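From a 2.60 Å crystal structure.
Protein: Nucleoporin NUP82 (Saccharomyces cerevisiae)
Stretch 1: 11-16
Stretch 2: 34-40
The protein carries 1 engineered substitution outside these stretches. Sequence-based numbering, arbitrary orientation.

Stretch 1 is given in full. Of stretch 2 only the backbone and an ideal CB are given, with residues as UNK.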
# COMPACT_ATOMS: atom_id res chain seq x y z
N PRO A 11 24.05 -4.03 -30.92
CA PRO A 11 25.01 -4.93 -30.26
C PRO A 11 24.66 -5.41 -28.86
O PRO A 11 24.85 -6.59 -28.55
CB PRO A 11 26.30 -4.12 -30.26
CG PRO A 11 26.21 -3.44 -31.57
CD PRO A 11 24.78 -2.95 -31.62
N ILE A 12 24.14 -4.51 -28.02
CA ILE A 12 23.78 -4.86 -26.64
C ILE A 12 22.69 -5.93 -26.54
O ILE A 12 22.64 -6.69 -25.58
CB ILE A 12 23.32 -3.61 -25.84
CG1 ILE A 12 23.20 -3.97 -24.35
CG2 ILE A 12 21.98 -3.11 -26.37
CD1 ILE A 12 22.89 -2.80 -23.44
N PHE A 13 21.84 -5.99 -27.56
CA PHE A 13 20.73 -6.93 -27.56
C PHE A 13 21.03 -8.38 -27.92
O PHE A 13 20.45 -9.29 -27.33
CB PHE A 13 19.63 -6.41 -28.47
CG PHE A 13 18.98 -5.15 -27.99
CD1 PHE A 13 18.55 -5.04 -26.67
CD2 PHE A 13 18.76 -4.09 -28.86
CE1 PHE A 13 17.90 -3.89 -26.23
CE2 PHE A 13 18.10 -2.94 -28.42
CZ PHE A 13 17.67 -2.85 -27.10
N GLN A 14 21.91 -8.62 -28.89
CA GLN A 14 22.18 -9.99 -29.30
C GLN A 14 22.55 -10.93 -28.16
O GLN A 14 23.47 -10.67 -27.37
CB GLN A 14 23.21 -10.01 -30.42
CG GLN A 14 22.58 -9.52 -31.72
CD GLN A 14 23.41 -9.85 -32.95
OE1 GLN A 14 23.80 -11.01 -33.16
NE2 GLN A 14 23.68 -8.84 -33.78
N ALA A 15 21.82 -12.04 -28.10
CA ALA A 15 21.98 -13.03 -27.06
C ALA A 15 22.58 -14.35 -27.51
O ALA A 15 22.74 -14.60 -28.70
CB ALA A 15 20.64 -13.29 -26.39
N SER A 16 22.90 -15.19 -26.52
CA SER A 16 23.49 -16.51 -26.71
C SER A 16 24.72 -16.48 -27.61
O SER A 16 25.65 -17.27 -27.43
CB SER A 16 22.45 -17.48 -27.28
OG SER A 16 22.09 -17.15 -28.61
N UNK A 34 19.06 5.60 -21.82
CA UNK A 34 20.04 4.60 -21.35
C UNK A 34 19.37 3.25 -21.24
O UNK A 34 18.28 3.14 -20.69
CB UNK A 34 20.64 5.00 -20.00
N UNK A 35 20.03 2.20 -21.73
CA UNK A 35 19.48 0.85 -21.69
C UNK A 35 20.25 -0.09 -20.77
O UNK A 35 21.48 -0.07 -20.76
CB UNK A 35 19.45 0.27 -23.10
N UNK A 36 19.53 -0.89 -19.99
CA UNK A 36 20.14 -1.89 -19.12
C UNK A 36 19.55 -3.22 -19.55
O UNK A 36 18.34 -3.37 -19.69
CB UNK A 36 19.89 -1.60 -17.64
N UNK A 37 20.43 -4.20 -19.75
CA UNK A 37 20.04 -5.52 -20.24
C UNK A 37 20.66 -6.62 -19.39
O UNK A 37 21.87 -6.68 -19.25
CB UNK A 37 20.45 -5.69 -21.70
N UNK A 38 19.83 -7.49 -18.81
CA UNK A 38 20.34 -8.59 -17.98
C UNK A 38 20.16 -9.94 -18.68
O UNK A 38 19.07 -10.28 -19.14
CB UNK A 38 19.63 -8.61 -16.62
N UNK A 39 21.25 -10.71 -18.74
CA UNK A 39 21.24 -12.01 -19.40
C UNK A 39 22.47 -12.84 -18.98
O UNK A 39 23.61 -12.35 -19.02
CB UNK A 39 21.21 -11.83 -20.92
N UNK A 40 22.23 -14.08 -18.57
CA UNK A 40 23.29 -14.98 -18.12
C UNK A 40 24.04 -14.42 -16.92
O UNK A 40 25.26 -14.57 -16.83
CB UNK A 40 24.27 -15.25 -19.26

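Position 34 has extended backbone angles, and nothing of stretch 1 lies within 5.5 Å of its ideal CB, so many side chains would do. The residue is Arg 34, whose NH1 and NH2 are hydrogen-bonded elsewhere in the structure.

At position 35 the strand continues, with phi/psi of -113/137, and CA-to-CB points toward stretch 1. The ideal CB lies 4.6 Å from CD1 of Ile 12 and 5.4 Å from CZ of Phe 13, so the neighbourhood is a methyl group and the tip of an aromatic ring. It offers no polar partner, and a medium or large apolar side chain, such as Val, Ile, Leu or Met, would suit; beta-branching also favours extended angles. The residue is Ile 35. CG2 of Ile 35 packs 4.2 Å from CD1 of Ile 12 and 4.3 Å from CE1 of Phe 13; CD1 of Ile 35 lies 4.0 Å from CZ of Phe 13.

Position 36 turns its CB away, as the alternation of a strand requires, and stretch 1 leaves the choice open. Val 36 is found.

Position 37 points toward stretch 1 again. Its ideal CB is 4.2 Å from CD1 of Ile 12 and 5.4 Å from CD1 of Phe 13; O of Ile 12 lies 4.6 Å from the ideal CB and O of Phe 13 6.7 Å. Leu, Ile or Met could meet the apolar atoms, but an aromatic ring could also reach those carbonyl oxygens, whose partial negative charge its slightly positive C-H groups tolerate. Phe 37 does both. Its CB lies 4.1 Å from CD1 of Ile 12, its CD2 comes within 3.4 Å of O of Ile 12, and its CZ within 3.7 Å of O of Phe 13. Its CD1 approaches the edge of the Phe 13 ring, 4.4 Å from CD1 of Phe 13.

Position 38 is out of reach of stretch 1; strand angles again welcome a beta-branched side chain, and Ile 38 supplies one.

Position 39 points toward stretch 1, but no atom there lies within 5.5 Å of the ideal CB. A long side chain is needed to cross the gap to Ala 15 and the backbone around it; Gln, Glu, Met, Lys or Arg could do so. In Gln 39, chi1 and chi2 are both t, extending the chain toward the loop. NE2 stops 3.9 Å from O of Gln 14, without a hydrogen bond, while OE1 is hydrogen-bonded elsewhere in the structure.

Position 40 has positive phi (59/39), which Gly, Asn and Asp tolerate comparatively well. Asp 40 points toward stretch 1 but makes no contact with it.

Stretch 2, residues 34-40: RIVFIQD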
# COMPACT_ATOMS: atom_id res chain seq x y z
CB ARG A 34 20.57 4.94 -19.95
CG ARG A 34 21.08 6.35 -19.71
CD ARG A 34 20.82 6.64 -18.25
NE ARG A 34 22.03 6.79 -17.44
CZ ARG A 34 22.04 6.66 -16.12
NH1 ARG A 34 20.93 6.36 -15.47
NH2 ARG A 34 23.16 6.87 -15.45
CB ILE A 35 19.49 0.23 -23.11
CG1 ILE A 35 18.57 1.04 -24.02
CG2 ILE A 35 19.05 -1.23 -23.05
CD1 ILE A 35 18.74 0.67 -25.48
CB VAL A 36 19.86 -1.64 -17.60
CG1 VAL A 36 20.46 -2.77 -16.76
CG2 VAL A 36 20.50 -0.34 -17.16
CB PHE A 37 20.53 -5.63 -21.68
CG PHE A 37 20.06 -6.86 -22.41
CD1 PHE A 37 18.73 -7.02 -22.75
CD2 PHE A 37 20.97 -7.83 -22.80
CE1 PHE A 37 18.31 -8.13 -23.49
CE2 PHE A 37 20.57 -8.94 -23.52
CZ PHE A 37 19.23 -9.09 -23.87
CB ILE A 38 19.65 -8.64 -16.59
CG1 ILE A 38 19.95 -7.36 -15.82
CG2 ILE A 38 20.17 -9.84 -15.81
CD1 ILE A 38 19.45 -7.39 -14.41
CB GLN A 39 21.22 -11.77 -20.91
CG GLN A 39 21.70 -12.89 -21.78
CD GLN A 39 21.63 -12.50 -23.24
OE1 GLN A 39 20.54 -12.37 -23.82
NE2 GLN A 39 22.80 -12.28 -23.85
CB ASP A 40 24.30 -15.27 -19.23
CG ASP A 40 23.69 -16.06 -20.37
OD1 ASP A 40 22.80 -16.91 -20.10
OD2 ASP A 40 24.11 -15.84 -21.54
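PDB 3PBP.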